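Local coordinates for ParM protein (Staphylococcus aureus, PDB 3JS6) that forms actin-like filaments that are thought to segregate plasmid pSK41, and probably binds and hydrolyses nucleotide, at residues N3-M7 and G334-K338; K19-F25 and L102-V107; G192-I198 and F212-T218; Q270-I274 and I303-L308. All blocks are in the same frame, centred on the assembly; numbering follows the deposited sequence.

Contact 1 of 4, residues N3-M7 and G334-K338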
loop_
_atom_site.group_PDB
_atom_site.type_symbol
_atom_site.label_atom_id
_atom_site.label_comp_id
_atom_site.label_asym_id
_atom_site.label_seq_id
_atom_site.Cartn_x
_atom_site.Cartn_y
_atom_site.Cartn_z
ATOM N N ASN A 3 -2.502 25.309 -10.419
ATOM C CA ASN A 3 -3.085 24.805 -9.178
ATOM C C ASN A 3 -2.993 23.259 -9.198
ATOM O O ASN A 3 -3.990 22.582 -9.451
ATOM C CB ASN A 3 -4.547 25.248 -9.152
ATOM C CG ASN A 3 -5.290 24.766 -7.933
ATOM O OD1 ASN A 3 -6.527 24.690 -7.943
ATOM N ND2 ASN A 3 -4.553 24.456 -6.868
ATOM N N VAL A 4 -1.815 22.708 -8.919
ATOM C CA VAL A 4 -1.631 21.255 -8.980
ATOM C C VAL A 4 -1.409 20.557 -7.631
ATOM O O VAL A 4 -0.616 20.995 -6.807
ATOM C CB VAL A 4 -0.469 20.925 -9.918
ATOM C CG1 VAL A 4 -0.323 19.432 -10.073
ATOM C CG2 VAL A 4 -0.686 21.602 -11.286
ATOM N N TYR A 5 -2.123 19.460 -7.424
ATOM C CA TYR A 5 -2.032 18.677 -6.189
ATOM C C TYR A 5 -1.324 17.354 -6.426
ATOM O O TYR A 5 -1.268 16.879 -7.551
ATOM C CB TYR A 5 -3.424 18.380 -5.659
ATOM C CG TYR A 5 -4.183 19.598 -5.250
ATOM C CD1 TYR A 5 -5.183 20.132 -6.071
ATOM C CD2 TYR A 5 -3.902 20.238 -4.049
ATOM C CE1 TYR A 5 -5.880 21.271 -5.692
ATOM C CE2 TYR A 5 -4.590 21.375 -3.668
ATOM C CZ TYR A 5 -5.576 21.886 -4.490
ATOM O OH TYR A 5 -6.248 23.036 -4.114
ATOM N N VAL A 6 -0.802 16.742 -5.365
ATOM C CA VAL A 6 -0.117 15.478 -5.530
ATOM C C VAL A 6 -0.931 14.346 -4.904
ATOM O O VAL A 6 -1.259 14.401 -3.727
ATOM C CB VAL A 6 1.294 15.528 -4.886
ATOM C CG1 VAL A 6 1.913 14.132 -4.839
ATOM C CG2 VAL A 6 2.205 16.458 -5.715
HETATM N N MSE A 7 -1.288 13.355 -5.710
HETATM C CA MSE A 7 -2.028 12.189 -5.219
HETATM C C MSE A 7 -1.039 11.040 -5.121
HETATM O O MSE A 7 -0.363 10.732 -6.107
HETATM C CB MSE A 7 -3.121 11.742 -6.177
HETATM C CG MSE A 7 -4.372 12.618 -6.263
HETATM SE SE MSE A 7 -5.678 11.747 -7.486
HETATM C CE MSE A 7 -7.197 12.864 -7.178
ATOM N N GLY A 334 6.136 12.526 -6.132
ATOM C CA GLY A 334 5.051 13.266 -6.754
ATOM C C GLY A 334 5.309 14.770 -6.669
ATOM O O GLY A 334 4.981 15.504 -7.606
ATOM N N GLU A 335 5.887 15.224 -5.553
ATOM C CA GLU A 335 6.192 16.646 -5.356
ATOM C C GLU A 335 7.199 17.101 -6.396
ATOM O O GLU A 335 7.092 18.208 -6.947
ATOM C CB GLU A 335 6.782 16.892 -3.967
ATOM C CG GLU A 335 5.804 16.701 -2.802
ATOM C CD GLU A 335 4.727 17.775 -2.742
ATOM O OE1 GLU A 335 3.867 17.700 -1.835
ATOM O OE2 GLU A 335 4.736 18.694 -3.593
ATOM N N LEU A 336 8.186 16.241 -6.647
ATOM C CA LEU A 336 9.211 16.539 -7.636
ATOM C C LEU A 336 8.581 16.545 -9.012
ATOM O O LEU A 336 8.928 17.371 -9.858
ATOM C CB LEU A 336 10.326 15.502 -7.585
ATOM C CG LEU A 336 11.194 15.563 -6.322
ATOM C CD1 LEU A 336 12.326 14.576 -6.474
ATOM C CD2 LEU A 336 11.751 16.967 -6.122
ATOM N N LEU A 337 7.644 15.628 -9.252
ATOM C CA LEU A 337 6.989 15.608 -10.563
ATOM C C LEU A 337 6.131 16.876 -10.720
ATOM O O LEU A 337 6.009 17.436 -11.823
ATOM C CB LEU A 337 6.112 14.358 -10.721
ATOM C CG LEU A 337 5.494 14.159 -12.111
ATOM C CD1 LEU A 337 6.600 14.021 -13.156
ATOM C CD2 LEU A 337 4.618 12.937 -12.107
ATOM N N LYS A 338 5.541 17.326 -9.622
ATOM C CA LYS A 338 4.714 18.528 -9.633
ATOM C C LYS A 338 5.572 19.749 -10.003
ATOM O O LYS A 338 5.133 20.632 -10.739
ATOM C CB LYS A 338 4.073 18.744 -8.264
ATOM C CG LYS A 338 3.424 20.114 -8.077
ATOM C CD LYS A 338 2.802 20.229 -6.703
ATOM C CE LYS A 338 2.392 21.658 -6.400
ATOM N NZ LYS A 338 1.697 21.756 -5.100
#

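Contact 2 of 4, residues K19-F25 and L102-V107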
loop_
_atom_site.group_PDB
_atom_site.type_symbol
_atom_site.label_atom_id
_atom_site.label_comp_id
_atom_site.label_asym_id
_atom_site.label_seq_id
_atom_site.Cartn_x
_atom_site.Cartn_y
_atom_site.Cartn_z
ATOM N N LYS A 19 -3.268 9.209 -0.273
ATOM C CA LYS A 19 -2.965 10.417 0.490
ATOM C C LYS A 19 -2.935 11.625 -0.438
ATOM O O LYS A 19 -2.420 11.544 -1.550
ATOM C CB LYS A 19 -1.616 10.262 1.212
ATOM C CG LYS A 19 -1.213 11.428 2.114
ATOM C CD LYS A 19 0.079 11.129 2.872
ATOM C CE LYS A 19 0.391 12.239 3.887
ATOM N NZ LYS A 19 0.877 13.484 3.225
ATOM N N ILE A 20 -3.533 12.723 0.007
ATOM C CA ILE A 20 -3.504 13.966 -0.747
ATOM C C ILE A 20 -3.437 15.047 0.320
ATOM O O ILE A 20 -4.242 15.063 1.242
ATOM C CB ILE A 20 -4.745 14.143 -1.699
ATOM C CG1 ILE A 20 -4.606 15.475 -2.462
ATOM C CG2 ILE A 20 -6.051 14.066 -0.928
ATOM C CD1 ILE A 20 -5.522 15.613 -3.669
ATOM N N ASN A 21 -2.449 15.938 0.201
ATOM C CA ASN A 21 -2.252 16.975 1.194
ATOM C C ASN A 21 -2.174 16.284 2.568
ATOM O O ASN A 21 -1.394 15.342 2.734
ATOM C CB ASN A 21 -3.386 18.005 1.112
ATOM C CG ASN A 21 -3.449 18.689 -0.269
ATOM O OD1 ASN A 21 -2.421 18.968 -0.887
ATOM N ND2 ASN A 21 -4.655 18.971 -0.739
ATOM N N ASP A 22 -2.968 16.716 3.541
ATOM C CA ASP A 22 -2.922 16.094 4.865
ATOM C C ASP A 22 -4.011 15.051 5.063
ATOM O O ASP A 22 -4.238 14.585 6.170
ATOM C CB ASP A 22 -3.042 17.169 5.941
ATOM C CG ASP A 22 -1.913 18.186 5.864
ATOM O OD1 ASP A 22 -0.737 17.765 5.853
ATOM O OD2 ASP A 22 -2.197 19.399 5.809
ATOM N N GLU A 23 -4.674 14.685 3.974
ATOM C CA GLU A 23 -5.768 13.718 4.014
ATOM C C GLU A 23 -5.300 12.330 3.581
ATOM O O GLU A 23 -4.505 12.196 2.648
ATOM C CB GLU A 23 -6.878 14.204 3.074
ATOM C CG GLU A 23 -8.079 14.900 3.709
ATOM C CD GLU A 23 -7.766 15.755 4.929
ATOM O OE1 GLU A 23 -7.156 16.847 4.795
ATOM O OE2 GLU A 23 -8.149 15.323 6.037
ATOM N N LYS A 24 -5.778 11.284 4.244
ATOM C CA LYS A 24 -5.364 9.956 3.820
ATOM C C LYS A 24 -6.438 8.928 4.089
ATOM O O LYS A 24 -7.361 9.207 4.823
ATOM C CB LYS A 24 -4.027 9.564 4.481
ATOM C CG LYS A 24 -4.007 9.604 5.992
ATOM C CD LYS A 24 -2.586 9.340 6.498
ATOM C CE LYS A 24 -2.542 9.154 8.005
ATOM N NZ LYS A 24 -1.194 8.707 8.478
ATOM N N PHE A 25 -6.345 7.767 3.440
ATOM C CA PHE A 25 -7.311 6.695 3.659
ATOM C C PHE A 25 -6.681 5.335 3.454
ATOM O O PHE A 25 -5.670 5.215 2.768
ATOM C CB PHE A 25 -8.545 6.849 2.729
ATOM C CG PHE A 25 -8.290 6.486 1.280
ATOM C CD1 PHE A 25 -8.184 5.149 0.878
ATOM C CD2 PHE A 25 -8.148 7.494 0.313
ATOM C CE1 PHE A 25 -7.943 4.809 -0.451
ATOM C CE2 PHE A 25 -7.904 7.178 -1.014
ATOM C CZ PHE A 25 -7.800 5.825 -1.407
ATOM N N LEU A 102 -11.866 9.494 -4.419
ATOM C CA LEU A 102 -11.855 9.781 -2.979
ATOM C C LEU A 102 -10.844 10.878 -2.672
ATOM O O LEU A 102 -11.086 11.734 -1.828
ATOM C CB LEU A 102 -11.475 8.547 -2.149
ATOM C CG LEU A 102 -12.538 7.678 -1.477
ATOM C CD1 LEU A 102 -11.803 6.699 -0.532
ATOM C CD2 LEU A 102 -13.561 8.532 -0.687
ATOM N N LEU A 103 -9.692 10.824 -3.329
ATOM C CA LEU A 103 -8.697 11.853 -3.104
ATOM C C LEU A 103 -9.182 13.183 -3.700
ATOM O O LEU A 103 -9.015 14.237 -3.069
ATOM C CB LEU A 103 -7.341 11.453 -3.684
ATOM C CG LEU A 103 -6.666 10.209 -3.051
ATOM C CD1 LEU A 103 -5.257 10.031 -3.635
ATOM C CD2 LEU A 103 -6.573 10.348 -1.520
ATOM N N ALA A 104 -9.824 13.128 -4.871
ATOM C CA ALA A 104 -10.332 14.342 -5.519
ATOM C C ALA A 104 -11.368 15.040 -4.648
ATOM O O ALA A 104 -11.427 16.273 -4.596
ATOM C CB ALA A 104 -10.942 14.013 -6.920
ATOM N N ARG A 105 -12.172 14.255 -3.940
ATOM C CA ARG A 105 -13.201 14.826 -3.097
ATOM C C ARG A 105 -12.596 15.672 -1.966
ATOM O O ARG A 105 -13.276 16.506 -1.383
ATOM C CB ARG A 105 -14.081 13.720 -2.504
ATOM C CG ARG A 105 -15.408 14.235 -1.929
ATOM C CD ARG A 105 -15.406 14.132 -0.412
ATOM N NE ARG A 105 -15.237 12.748 0.033
ATOM C CZ ARG A 105 -16.219 11.853 0.091
ATOM N NH1 ARG A 105 -15.964 10.616 0.499
ATOM N NH2 ARG A 105 -17.461 12.201 -0.234
ATOM N N GLU A 106 -11.328 15.439 -1.648
ATOM C CA GLU A 106 -10.669 16.211 -0.589
ATOM C C GLU A 106 -10.197 17.581 -1.074
ATOM O O GLU A 106 -9.650 18.352 -0.300
ATOM C CB GLU A 106 -9.493 15.424 -0.004
ATOM C CG GLU A 106 -9.915 14.147 0.748
ATOM C CD GLU A 106 -10.942 14.423 1.844
ATOM O OE1 GLU A 106 -10.919 15.519 2.454
ATOM O OE2 GLU A 106 -11.772 13.540 2.116
ATOM N N VAL A 107 -10.403 17.885 -2.353
ATOM C CA VAL A 107 -10.000 19.192 -2.901
ATOM C C VAL A 107 -11.306 19.946 -3.091
ATOM O O VAL A 107 -12.165 19.503 -3.838
ATOM C CB VAL A 107 -9.318 19.078 -4.283
ATOM C CG1 VAL A 107 -9.083 20.489 -4.842
ATOM C CG2 VAL A 107 -7.979 18.300 -4.180
HETATM O O HOH W 1 -6.644 17.752 0.725
#

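Contact 3 of 4, residues G192-I198 and F212-T218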
loop_
_atom_site.group_PDB
_atom_site.type_symbol
_atom_site.label_atom_id
_atom_site.label_comp_id
_atom_site.label_asym_id
_atom_site.label_seq_id
_atom_site.Cartn_x
_atom_site.Cartn_y
_atom_site.Cartn_z
ATOM N N GLY A 192 4.514 -9.500 5.651
ATOM C CA GLY A 192 3.154 -9.447 5.144
ATOM C C GLY A 192 2.279 -10.519 5.769
ATOM O O GLY A 192 2.751 -11.302 6.585
ATOM N N SER A 193 1.006 -10.545 5.393
ATOM C CA SER A 193 0.087 -11.537 5.929
ATOM C C SER A 193 0.430 -12.969 5.486
ATOM O O SER A 193 0.368 -13.902 6.283
ATOM C CB SER A 193 -1.331 -11.196 5.499
ATOM O OG SER A 193 -1.374 -11.020 4.100
ATOM N N GLY A 194 0.806 -13.135 4.222
ATOM C CA GLY A 194 1.116 -14.460 3.724
ATOM C C GLY A 194 2.562 -14.720 3.357
ATOM O O GLY A 194 2.964 -15.868 3.167
ATOM N N THR A 195 3.361 -13.665 3.258
ATOM C CA THR A 195 4.766 -13.821 2.907
ATOM C C THR A 195 5.605 -12.781 3.636
ATOM O O THR A 195 5.069 -11.804 4.158
ATOM C CB THR A 195 4.987 -13.631 1.384
ATOM O OG1 THR A 195 4.687 -12.279 1.019
ATOM C CG2 THR A 195 4.087 -14.567 0.592
ATOM N N THR A 196 6.912 -13.014 3.668
ATOM C CA THR A 196 7.868 -12.095 4.282
ATOM C C THR A 196 8.851 -11.798 3.160
ATOM O O THR A 196 9.586 -12.670 2.710
ATOM C CB THR A 196 8.586 -12.738 5.469
ATOM O OG1 THR A 196 7.626 -13.043 6.483
ATOM C CG2 THR A 196 9.641 -11.791 6.039
ATOM N N ILE A 197 8.838 -10.556 2.694
ATOM C CA ILE A 197 9.656 -10.142 1.565
ATOM C C ILE A 197 10.893 -9.312 1.894
ATOM O O ILE A 197 10.810 -8.350 2.650
ATOM C CB ILE A 197 8.799 -9.285 0.589
ATOM C CG1 ILE A 197 7.399 -9.882 0.447
ATOM C CG2 ILE A 197 9.484 -9.169 -0.759
ATOM C CD1 ILE A 197 7.377 -11.245 -0.145
ATOM N N ILE A 198 12.031 -9.668 1.307
ATOM C CA ILE A 198 13.255 -8.897 1.504
ATOM C C ILE A 198 13.695 -8.379 0.145
ATOM O O ILE A 198 13.842 -9.159 -0.805
ATOM C CB ILE A 198 14.398 -9.734 2.096
ATOM C CG1 ILE A 198 14.121 -10.068 3.570
ATOM C CG2 ILE A 198 15.717 -8.953 1.993
ATOM C CD1 ILE A 198 12.877 -10.920 3.832
ATOM N N PHE A 212 14.765 -11.781 -1.664
ATOM C CA PHE A 212 14.101 -13.077 -1.603
ATOM C C PHE A 212 12.762 -12.997 -0.906
ATOM O O PHE A 212 12.398 -11.955 -0.340
ATOM C CB PHE A 212 14.988 -14.120 -0.896
ATOM C CG PHE A 212 15.387 -13.744 0.502
ATOM C CD1 PHE A 212 16.451 -12.865 0.721
ATOM C CD2 PHE A 212 14.706 -14.264 1.600
ATOM C CE1 PHE A 212 16.837 -12.512 2.021
ATOM C CE2 PHE A 212 15.078 -13.921 2.901
ATOM C CZ PHE A 212 16.151 -13.038 3.115
ATOM N N VAL A 213 12.030 -14.109 -0.953
ATOM C CA VAL A 213 10.725 -14.195 -0.315
ATOM C C VAL A 213 10.576 -15.482 0.497
ATOM O O VAL A 213 10.971 -16.547 0.048
ATOM C CB VAL A 213 9.599 -14.165 -1.348
ATOM C CG1 VAL A 213 8.247 -14.229 -0.638
ATOM C CG2 VAL A 213 9.701 -12.897 -2.194
ATOM N N ILE A 214 10.023 -15.359 1.700
ATOM C CA ILE A 214 9.773 -16.496 2.574
ATOM C C ILE A 214 8.261 -16.652 2.450
ATOM O O ILE A 214 7.520 -15.675 2.597
ATOM C CB ILE A 214 10.156 -16.187 4.050
ATOM C CG1 ILE A 214 11.628 -15.797 4.140
ATOM C CG2 ILE A 214 9.879 -17.393 4.936
ATOM C CD1 ILE A 214 12.561 -16.734 3.426
ATOM N N ASN A 215 7.794 -17.861 2.156
ATOM C CA ASN A 215 6.362 -18.075 1.978
ATOM C C ASN A 215 5.620 -18.336 3.278
ATOM O O ASN A 215 4.823 -19.272 3.374
ATOM C CB ASN A 215 6.117 -19.220 0.990
ATOM C CG ASN A 215 4.713 -19.200 0.418
ATOM O OD1 ASN A 215 4.203 -18.142 0.034
ATOM N ND2 ASN A 215 4.082 -20.375 0.342
ATOM N N LYS A 216 5.887 -17.497 4.272
ATOM C CA LYS A 216 5.251 -17.584 5.582
ATOM C C LYS A 216 4.992 -16.144 6.012
ATOM O O LYS A 216 5.860 -15.289 5.852
ATOM C CB LYS A 216 6.187 -18.273 6.582
ATOM C CG LYS A 216 6.555 -19.711 6.196
ATOM C CD LYS A 216 7.956 -20.105 6.680
ATOM C CE LYS A 216 8.063 -20.079 8.198
ATOM N NZ LYS A 216 9.397 -20.564 8.661
ATOM N N GLY A 217 3.805 -15.876 6.548
ATOM C CA GLY A 217 3.477 -14.527 6.970
ATOM C C GLY A 217 2.867 -14.472 8.353
ATOM O O GLY A 217 2.996 -15.422 9.135
ATOM N N THR A 218 2.205 -13.363 8.662
ATOM C CA THR A 218 1.590 -13.197 9.973
ATOM C C THR A 218 0.469 -14.214 10.222
ATOM O O THR A 218 0.274 -14.658 11.350
ATOM C CB THR A 218 1.050 -11.768 10.151
ATOM O OG1 THR A 218 0.056 -11.499 9.155
ATOM C CG2 THR A 218 2.194 -10.758 10.024
#

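Contact 4 of 4, residues Q270-I274 and I303-L308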
loop_
_atom_site.group_PDB
_atom_site.type_symbol
_atom_site.label_atom_id
_atom_site.label_comp_id
_atom_site.label_asym_id
_atom_site.label_seq_id
_atom_site.Cartn_x
_atom_site.Cartn_y
_atom_site.Cartn_z
ATOM N N GLN A 270 7.969 -16.670 17.516
ATOM C CA GLN A 270 8.716 -15.523 17.009
ATOM C C GLN A 270 10.228 -15.759 17.068
ATOM O O GLN A 270 10.979 -15.256 16.239
ATOM C CB GLN A 270 8.357 -14.257 17.797
ATOM C CG GLN A 270 9.196 -14.050 19.054
ATOM C CD GLN A 270 9.834 -12.667 19.120
ATOM O OE1 GLN A 270 10.903 -12.495 19.716
ATOM N NE2 GLN A 270 9.179 -11.678 18.516
ATOM N N ASP A 271 10.680 -16.522 18.052
ATOM C CA ASP A 271 12.105 -16.802 18.172
ATOM C C ASP A 271 12.612 -17.523 16.936
ATOM O O ASP A 271 13.707 -17.238 16.435
ATOM C CB ASP A 271 12.369 -17.666 19.398
ATOM C CG ASP A 271 13.085 -16.912 20.487
ATOM O OD1 ASP A 271 12.538 -15.890 20.961
ATOM O OD2 ASP A 271 14.197 -17.345 20.864
ATOM N N SER A 272 11.808 -18.469 16.457
ATOM C CA SER A 272 12.159 -19.254 15.280
ATOM C C SER A 272 11.993 -18.454 13.988
ATOM O O SER A 272 12.769 -18.607 13.050
ATOM C CB SER A 272 11.301 -20.519 15.223
ATOM O OG SER A 272 9.933 -20.222 15.460
ATOM N N LEU A 273 10.968 -17.615 13.942
ATOM C CA LEU A 273 10.729 -16.795 12.766
ATOM C C LEU A 273 11.939 -15.880 12.567
ATOM O O LEU A 273 12.510 -15.816 11.477
ATOM C CB LEU A 273 9.453 -15.977 12.966
ATOM C CG LEU A 273 8.863 -15.192 11.793
ATOM C CD1 LEU A 273 7.376 -15.004 12.025
ATOM C CD2 LEU A 273 9.552 -13.847 11.643
ATOM N N ILE A 274 12.356 -15.203 13.633
ATOM C CA ILE A 274 13.484 -14.294 13.528
ATOM C C ILE A 274 14.800 -14.991 13.222
ATOM O O ILE A 274 15.632 -14.467 12.475
ATOM C CB ILE A 274 13.630 -13.432 14.807
ATOM C CG1 ILE A 274 12.413 -12.506 14.940
ATOM C CG2 ILE A 274 14.903 -12.625 14.742
ATOM C CD1 ILE A 274 12.479 -11.561 16.128
ATOM N N ILE A 303 4.883 -6.138 15.355
ATOM C CA ILE A 303 4.983 -7.337 16.164
ATOM C C ILE A 303 6.423 -7.770 16.389
ATOM O O ILE A 303 6.784 -8.150 17.498
ATOM C CB ILE A 303 4.204 -8.500 15.496
ATOM C CG1 ILE A 303 2.792 -8.035 15.129
ATOM C CG2 ILE A 303 4.143 -9.698 16.428
ATOM C CD1 ILE A 303 2.083 -8.958 14.173
ATOM N N HIS A 304 7.255 -7.684 15.350
ATOM C CA HIS A 304 8.635 -8.149 15.466
ATOM C C HIS A 304 9.775 -7.145 15.612
ATOM O O HIS A 304 10.881 -7.545 15.939
ATOM C CB HIS A 304 8.963 -9.056 14.276
ATOM C CG HIS A 304 7.870 -10.015 13.927
ATOM N ND1 HIS A 304 7.299 -10.860 14.854
ATOM C CD2 HIS A 304 7.271 -10.292 12.743
ATOM C CE1 HIS A 304 6.397 -11.617 14.256
ATOM N NE2 HIS A 304 6.360 -11.293 12.974
ATOM N N PHE A 305 9.519 -5.862 15.372
ATOM C CA PHE A 305 10.582 -4.852 15.450
ATOM C C PHE A 305 11.380 -4.885 16.766
ATOM O O PHE A 305 12.616 -4.811 16.766
ATOM C CB PHE A 305 9.992 -3.451 15.194
ATOM C CG PHE A 305 11.018 -2.357 15.210
ATOM C CD1 PHE A 305 11.036 -1.413 16.243
ATOM C CD2 PHE A 305 12.013 -2.312 14.241
ATOM C CE1 PHE A 305 12.033 -0.446 16.321
ATOM C CE2 PHE A 305 13.023 -1.348 14.304
ATOM C CZ PHE A 305 13.037 -0.410 15.353
ATOM N N ASP A 306 10.685 -5.025 17.886
ATOM C CA ASP A 306 11.372 -5.078 19.171
ATOM C C ASP A 306 12.405 -6.187 19.266
ATOM O O ASP A 306 13.566 -5.933 19.565
ATOM C CB ASP A 306 10.368 -5.215 20.310
ATOM C CG ASP A 306 9.483 -4.001 20.435
ATOM O OD1 ASP A 306 10.020 -2.873 20.310
ATOM O OD2 ASP A 306 8.263 -4.168 20.660
ATOM N N SER A 307 11.998 -7.416 18.999
ATOM C CA SER A 307 12.938 -8.520 19.086
ATOM C C SER A 307 14.074 -8.384 18.087
ATOM O O SER A 307 15.223 -8.710 18.398
ATOM C CB SER A 307 12.204 -9.843 18.890
ATOM O OG SER A 307 11.270 -10.032 19.939
ATOM N N LEU A 308 13.764 -7.904 16.886
ATOM C CA LEU A 308 14.799 -7.726 15.871
ATOM C C LEU A 308 15.864 -6.766 16.362
ATOM O O LEU A 308 17.062 -6.996 16.174
ATOM C CB LEU A 308 14.186 -7.194 14.563
ATOM C CG LEU A 308 13.412 -8.260 13.791
ATOM C CD1 LEU A 308 12.559 -7.655 12.666
ATOM C CD2 LEU A 308 14.405 -9.237 13.244
#

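Contact 1 of 4, residues N3-M7 and G334-K338
Two valines of the first strand, Val4 and Val6, turn their side chains toward the C-terminal helix, while Tyr5 and Met7 point away from it, the usual alternation of a strand with a helix over one face. Val6 (chi1 t) is the more deeply engaged. Val6 CG2 lies 3.5 Å from Gly334 O and 3.9 Å from Lys338 CB, so one methyl fits against a full turn of helix, the turn closed by the bond from Lys338 N to Gly334 O (2.8 Å). Gly334 permits this approach: a CB there would collide with Val6 CG1. Lys338 is fully extended, all four chi angles t, and its chain runs beside Val4, with CG 4.3 Å from Val4 CG1, until NZ makes a weak hydrogen bond to Val4 O (3.0 Å). Glu335 instead folds back with chi1 and chi2 both m, bringing OE2 to 4.0 Å from Val6 CG2. The C-terminal helix 325-342 thus returns to pack on the N-terminal sheet of the actin-like fold, where strand 4-11 pairs with strands 15-20 and 111-120. Val6 and Leu337 both touch Val115 of strand 111-120, and Met7, on the other face, meets helix 90-104.

Contact 2 of 4, residues K19-F25 and L102-V107
Leu103, Ile20 and Phe25 carry most of this interface, where the C-terminal end of helix 90-104 meets a beta hairpin. Leu103 sits between the other two: its CD2 lies 3.8 Å from Ile20 CG2 and 3.5 Å from Phe25 CE2, near the plane of the ring. Leu102 takes a face of that ring, its CD1 3.8 Å from the Phe25 centroid in a CH-pi contact. Ile20 reaches further along the segment, CD1 touching Val107 CG2 at 3.7 Å and CG2 meeting Glu106 CB at 3.8 Å. Beyond this apolar patch, a water accepts from Asn21 ND2 (2.8 Å) and donates to Glu106 O (3.2 Å), bridging the hairpin turn to the type I turn at 104-107. Residues 20-23 form a type II' turn closed by paired bonds, Ile20 N to Glu23 O (2.9 Å) and Glu23 N to Ile20 O (2.8 Å). Such a two-residue beta hairpin, backed by a helix on one face of its sheet, belongs to the N-terminal half of the actin-like fold.

Contact 3 of 4, residues G192-I198 and F212-T218
Backbone amides and carbonyls are matched in regular antiparallel fashion where strands 196-202 and 205-214 pair as a beta hairpin at the edge of the C-terminal sheet of the actin-like fold. In the hydrogen-bonded pair Thr196-Ile214, Thr196 N gives to Ile214 O and Ile214 N to Thr196 O, both at 2.9 Å; in Ile198-Phe212, Ile198 N reaches Phe212 O at 2.8 Å and Phe212 N returns to Ile198 O at 2.9 Å. Ile197 and Val213 form the non-hydrogen-bonded pair between them, and Ile197 has a backbone bond to Asp190 in the next strand. Past Ile214 the register breaks at an inverse gamma turn centred on Asn215. Here a side chain takes over: Thr196 OG1 donates to Lys216 O (2.9 Å). Thr218 N gives to Gly192 O (3.0 Å), and Gly217 CA makes a CA-H...O contact with Ser193 O (3.2 Å); a CB on Gly217 would clash with Gly192, Ser193 and Gly194. Gly217 occupies the N-cap position of helix 218-228, its own N hydrogen-bonded to Asp220 OD2. Lys216 sends its amine to a salt bridge with Glu276, while Ile198 CB lies over the Phe212 ring, 3.9 Å from its centroid. Sheet pairing thus gives way to isolated hydrogen bonds: Thr196 OG1 holds the start of strand 196-202, and the Thr218 amide ties loop 192-195, probably the counterpart of a phosphate-binding loop in actin relatives, to the start of helix 218-228.

Contact 4 of 4, residues Q270-I274 and I303-L308
Helices 263-284 and 301-311 cross here in the C-terminal half of the actin-like fold, beside the five-stranded sheet that includes strand 185-191. Their local axes pass 10.8 Å apart at a signed angle of -73°, a steep crossing that brings the two backbones closest at two levels, Gln270 with His304 and Ile274 with Leu308. The apolar part lies mainly at the second level. Ile274, with chi1 m and chi2 t, extends CD1 to 3.3 Å from Ser307 CB, and its CG2 meets Leu308 CD2 at 3.7 Å. Leu308 also touches Leu189 and Phe191, carrying the packing on to strand 185-191. Packing round the His304 ring forms a second group. Leu273 CD2 sits over one face of the imidazole, Leu273 CD1 is 4.0 Å from His304 NE2, and Gln270 NE2 lies at the ring edge, 4.2 Å from His304 ND1. Outside the two segments, Phe191 and Phe221 each make an edge-to-face contact with this ring, so it is enclosed by strand 185-191 and helix 218-228 as well. Buried among these groups, His304 ND1 has no polar partner in the model. The polar part is a link between side chains: across the helix crossing, Ser307 OG donates a hydrogen bond to Gln270 OE1, with a short separation of 2.5 Å.

How the contacts relate
The four contacts form two groups on opposite sides of the chain's centre. Contacts 1 and 2, with centres 13 Å apart, share a sheet and touch directly: Tyr5 CE1 lies 3.4 Å from Val107 CG1. Contacts 3 and 4, centred 14 Å apart, do not touch each other, their nearest atoms being about 5 Å apart, but Phe191 adjoins both Thr196 and His304. Between the groups, the nearest atoms of contact 2 are about 17 Å from contacts 3 and 4, and those of contact 1 about 23 and 26 Å, although in sequence contact 1 spans almost the whole chain and encloses the others. The crystal is of the apo protein; in actin relatives the nucleotide binds between the two halves.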